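D-alanyl-D-alanine carboxypeptidase (Penicillin binding protein) family protein (Francisella tularensis subsp. tularensis, PDB 6OSU) probably removes C-terminal D-alanyl residues from sugar-peptide precursors of the peptidoglycan cell wall, as a serine-type D-Ala-D-Ala carboxypeptidase of the peptidase S11 family. Local coordinates at residues Gly280-Asp283 with Ala284-Tyr287; Thr144-Met147 with Asn148-Lys152. One frame throughout, in Å; residues are numbered along the deposited sequence.

Interaction 1 of 2, residues Gly280-Asp283 with Ala284-Tyr287; sequences GHTD and AAGY
The rings of His281 and Tyr287 lie face to face across a tight turn, centroids 3.9 Å apart and planes 15° from parallel. The overlap is offset: ND1 of His281 sits over the middle of the phenol ring, whereas CZ of Tyr287 lies toward the rim of the imidazole. With CG opposite its backbone N (chi1 166°), His281 carries its ring alongside the returning chain; Tyr287 presents a ring face to the imidazole. Both rings are flat and aromatic and so can make broad van der Waals contact. Next to the stack, CA of His281 makes a nearly straight CA-H...O contact with O of Gly286 at 3.3 Å.

At the bend, Thr282 uses both its oxygens. Its O accepts from N of Gly286 at 2.8 Å and, weakly, from N of Ala285. With chi1 at 70°, OG1 sits between the backbone N and the carbonyl carbon, where it accepts from N of Ala285 at 3.0 Å. A short hydroxyl side chain can reach forward to a backbone N three residues on, and glycine suits position 286, whose phi is positive. NH1 of Arg60 hydrogen-bonds to O of Ala285, while Gly280, next to the predicted nucleophile Ser64, probably ends the KTG motif begun by Lys278. The chemistry implies a turn fixed by polar bonds at its bend and ring stacking at its open end, beside the probable catalytic cleft.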
loop_
_atom_site.group_PDB
_atom_site.type_symbol
_atom_site.label_atom_id
_atom_site.label_comp_id
_atom_site.label_asym_id
_atom_site.label_seq_id
_atom_site.Cartn_x
_atom_site.Cartn_y
_atom_site.Cartn_z
ATOM N N GLY A 280 -4.143 5.318 -12.777
ATOM C CA GLY A 280 -4.362 6.684 -13.210
ATOM C C GLY A 280 -3.582 6.999 -14.470
ATOM O O GLY A 280 -2.509 6.430 -14.697
ATOM N N HIS A 281 -4.105 7.893 -15.304
ATOM C CA HIS A 281 -3.405 8.264 -16.528
ATOM C C HIS A 281 -3.813 9.661 -16.960
ATOM O O HIS A 281 -4.990 9.914 -17.227
ATOM C CB HIS A 281 -3.688 7.269 -17.649
ATOM C CG HIS A 281 -3.272 7.758 -18.998
ATOM N ND1 HIS A 281 -1.950 7.880 -19.366
ATOM C CD2 HIS A 281 -3.999 8.175 -20.059
ATOM C CE1 HIS A 281 -1.880 8.342 -20.602
ATOM N NE2 HIS A 281 -3.111 8.529 -21.045
ATOM N N THR A 282 -2.833 10.556 -17.031
ATOM C CA THR A 282 -2.934 11.800 -17.774
ATOM C C THR A 282 -1.694 11.913 -18.650
ATOM O O THR A 282 -0.727 11.163 -18.490
ATOM C CB THR A 282 -3.050 13.026 -16.854
ATOM O OG1 THR A 282 -1.807 13.240 -16.173
ATOM C CG2 THR A 282 -4.163 12.840 -15.830
ATOM N N ASP A 283 -1.723 12.856 -19.593
ATOM C CA ASP A 283 -0.549 13.064 -20.435
ATOM C C ASP A 283 0.645 13.545 -19.619
ATOM O O ASP A 283 1.792 13.208 -19.937
ATOM C CB ASP A 283 -0.868 14.056 -21.554
ATOM C CG ASP A 283 -1.781 13.467 -22.608
ATOM O OD1 ASP A 283 -2.093 12.260 -22.517
ATOM O OD2 ASP A 283 -2.189 14.210 -23.527
ATOM N N ALA A 284 0.400 14.323 -18.562
ATOM C CA ALA A 284 1.495 14.831 -17.745
ATOM C C ALA A 284 2.034 13.775 -16.792
ATOM O O ALA A 284 3.217 13.814 -16.437
ATOM C CB ALA A 284 1.039 16.060 -16.956
ATOM N N ALA A 285 1.193 12.832 -16.372
ATOM C CA ALA A 285 1.585 11.836 -15.386
ATOM C C ALA A 285 1.989 10.502 -15.994
ATOM O O ALA A 285 2.682 9.724 -15.328
ATOM C CB ALA A 285 0.445 11.595 -14.391
ATOM N N GLY A 286 1.580 10.220 -17.230
ATOM C CA GLY A 286 1.771 8.897 -17.783
ATOM C C GLY A 286 0.835 7.895 -17.123
ATOM O O GLY A 286 -0.098 8.245 -16.399
ATOM N N TYR A 287 1.101 6.621 -17.394
ATOM C CA TYR A 287 0.338 5.532 -16.798
ATOM C C TYR A 287 0.938 5.201 -15.438
ATOM O O TYR A 287 2.123 4.866 -15.345
ATOM C CB TYR A 287 0.345 4.303 -17.702
ATOM C CG TYR A 287 -0.428 4.490 -18.982
ATOM C CD1 TYR A 287 -1.778 4.180 -19.049
ATOM C CD2 TYR A 287 0.188 4.985 -20.126
ATOM C CE1 TYR A 287 -2.495 4.353 -20.218
ATOM C CE2 TYR A 287 -0.521 5.162 -21.303
ATOM C CZ TYR A 287 -1.862 4.844 -21.343
ATOM O OH TYR A 287 -2.573 5.015 -22.509
#

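Interaction 2 of 2, residues Thr144-Met147 with Asn148-Lys152; sequences TDLM and NQTAK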
loop_
_atom_site.group_PDB
_atom_site.type_symbol
_atom_site.label_atom_id
_atom_site.label_comp_id
_atom_site.label_asym_id
_atom_site.label_seq_id
_atom_site.Cartn_x
_atom_site.Cartn_y
_atom_site.Cartn_z
ATOM N N THR A 144 -10.609 19.920 -1.247
ATOM C CA THR A 144 -9.209 19.863 -1.656
ATOM C C THR A 144 -8.296 20.367 -0.545
ATOM O O THR A 144 -7.227 19.793 -0.304
ATOM C CB THR A 144 -9.002 20.673 -2.935
ATOM O OG1 THR A 144 -9.887 20.190 -3.952
ATOM C CG2 THR A 144 -7.566 20.542 -3.424
ATOM N N ASP A 145 -8.711 21.434 0.148
ATOM C CA ASP A 145 -7.952 21.916 1.301
ATOM C C ASP A 145 -7.844 20.842 2.372
ATOM O O ASP A 145 -6.782 20.667 2.984
ATOM C CB ASP A 145 -8.607 23.173 1.877
ATOM C CG ASP A 145 -8.377 24.396 1.018
ATOM O OD1 ASP A 145 -7.245 24.559 0.510
ATOM O OD2 ASP A 145 -9.326 25.192 0.850
ATOM N N LEU A 146 -8.933 20.112 2.613
ATOM C CA LEU A 146 -8.881 19.006 3.560
ATOM C C LEU A 146 -7.924 17.918 3.083
ATOM O O LEU A 146 -7.191 17.328 3.888
ATOM C CB LEU A 146 -10.281 18.440 3.770
ATOM C CG LEU A 146 -10.371 17.252 4.722
ATOM C CD1 LEU A 146 -10.091 17.686 6.151
ATOM C CD2 LEU A 146 -11.733 16.609 4.593
ATOM N N MET A 147 -7.916 17.639 1.775
ATOM C CA MET A 147 -6.976 16.665 1.229
ATOM C C MET A 147 -5.535 17.082 1.486
ATOM O O MET A 147 -4.694 16.249 1.842
ATOM C CB MET A 147 -7.203 16.489 -0.272
ATOM C CG MET A 147 -8.576 15.989 -0.657
ATOM S SD MET A 147 -8.773 15.991 -2.448
ATOM C CE MET A 147 -7.558 14.761 -2.914
ATOM N N ASN A 148 -5.230 18.369 1.307
ATOM C CA ASN A 148 -3.856 18.829 1.486
ATOM C C ASN A 148 -3.453 18.857 2.958
ATOM O O ASN A 148 -2.285 18.607 3.281
ATOM C CB ASN A 148 -3.681 20.203 0.838
ATOM C CG ASN A 148 -3.731 20.136 -0.682
ATOM O OD1 ASN A 148 -3.216 19.196 -1.288
ATOM N ND2 ASN A 148 -4.363 21.124 -1.300
ATOM N N GLN A 149 -4.394 19.149 3.860
ATOM C CA GLN A 149 -4.104 19.049 5.289
ATOM C C GLN A 149 -3.854 17.604 5.692
ATOM O O GLN A 149 -2.910 17.309 6.434
ATOM C CB GLN A 149 -5.257 19.623 6.109
ATOM C CG GLN A 149 -5.465 21.109 5.962
ATOM C CD GLN A 149 -6.760 21.560 6.603
ATOM O OE1 GLN A 149 -7.428 22.469 6.108
ATOM N NE2 GLN A 149 -7.130 20.919 7.707
ATOM N N THR A 150 -4.707 16.692 5.227
ATOM C CA THR A 150 -4.538 15.281 5.551
ATOM C C THR A 150 -3.210 14.755 5.019
ATOM O O THR A 150 -2.543 13.948 5.677
ATOM C CB THR A 150 -5.709 14.474 4.988
ATOM O OG1 THR A 150 -6.933 14.936 5.576
ATOM C CG2 THR A 150 -5.541 12.991 5.291
ATOM N N ALA A 151 -2.800 15.217 3.835
ATOM C CA ALA A 151 -1.523 14.789 3.278
ATOM C C ALA A 151 -0.364 15.212 4.172
ATOM O O ALA A 151 0.556 14.424 4.421
ATOM C CB ALA A 151 -1.353 15.345 1.865
ATOM N N LYS A 152 -0.394 16.453 4.674
ATOM C CA LYS A 152 0.642 16.899 5.602
ATOM C C LYS A 152 0.643 16.055 6.871
ATOM O O LYS A 152 1.708 15.740 7.416
ATOM C CB LYS A 152 0.445 18.376 5.959
ATOM C CG LYS A 152 0.506 19.346 4.785
ATOM C CD LYS A 152 1.929 19.585 4.300
ATOM C CE LYS A 152 1.955 20.639 3.198
ATOM N NZ LYS A 152 3.335 20.951 2.725
#
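Thr150 turns back onto Leu146, one helical turn earlier, and grips its carbonyl oxygen twice. The backbone N of Thr150 donates to O of Leu146 at 2.9 Å, the normal bond of an alpha helix, and OG1 of Thr150 donates to the same O of Leu146, also at 2.9 Å. The two donors come from opposite faces of the carbonyl plane, with the hydroxyl 35° out of it.

Followed outward, CB of Thr150 rests 3.4 Å from O of Leu146 and somewhat farther from O of Met147. OG1, opposite the carbonyl carbon at chi1 -61°, turns toward the Leu146 oxygen and passes 4.2 Å from CD1 of Leu146. Threonine fits a helix in this setting because its hydroxyl finds an acceptor in the preceding turn.

Asn148 lies side by side with Thr144, its ND2 3.9 Å from CG2 of Thr144. Its amide is turned to partners beyond the helix: OD1 accepts from N of Phe161, a task suited to a short side chain that ends in an amide, which has both an acceptor and donors. Gln149, longer, drapes CG over O of Asp145 at 3.3 Å.

Met147 points into the protein, and its flexible thioether, bent at chi3, suits a buried place between a helix and a loop. It packs on Thr66, Met69 and Thr70 of helix 66-79, with Leu146 on Ile73 beside it, while Phe161 and Pro164 of the following loop cover Met147 too. Helix 140-154 thus lies between solvent and the helix that carries the predicted catalytic Lys67.

How the interactions relate
From the N terminus the chain first lays down strands 39-44 and 50-54, then helix 66-79, and reaches interaction 2 within helix 140-154 and, much later, interaction 1 at the turn after strand 274-282. The two are in series and neither nest nor cross: interaction 2 closes single helical turns, interaction 1 the bend of a short hairpin. Their centres are 22 Å apart, and their nearest atoms about 13 Å, so they do not touch. Helix 66-79 and the residues just before it relate them indirectly: residues 144-152 pack on that helix, while residues 280-287 meet Ala61 and Ala63. Helical region and five-stranded antiparallel sheet thus approach the predicted Ser64-Lys67 site from separate parts of the fold.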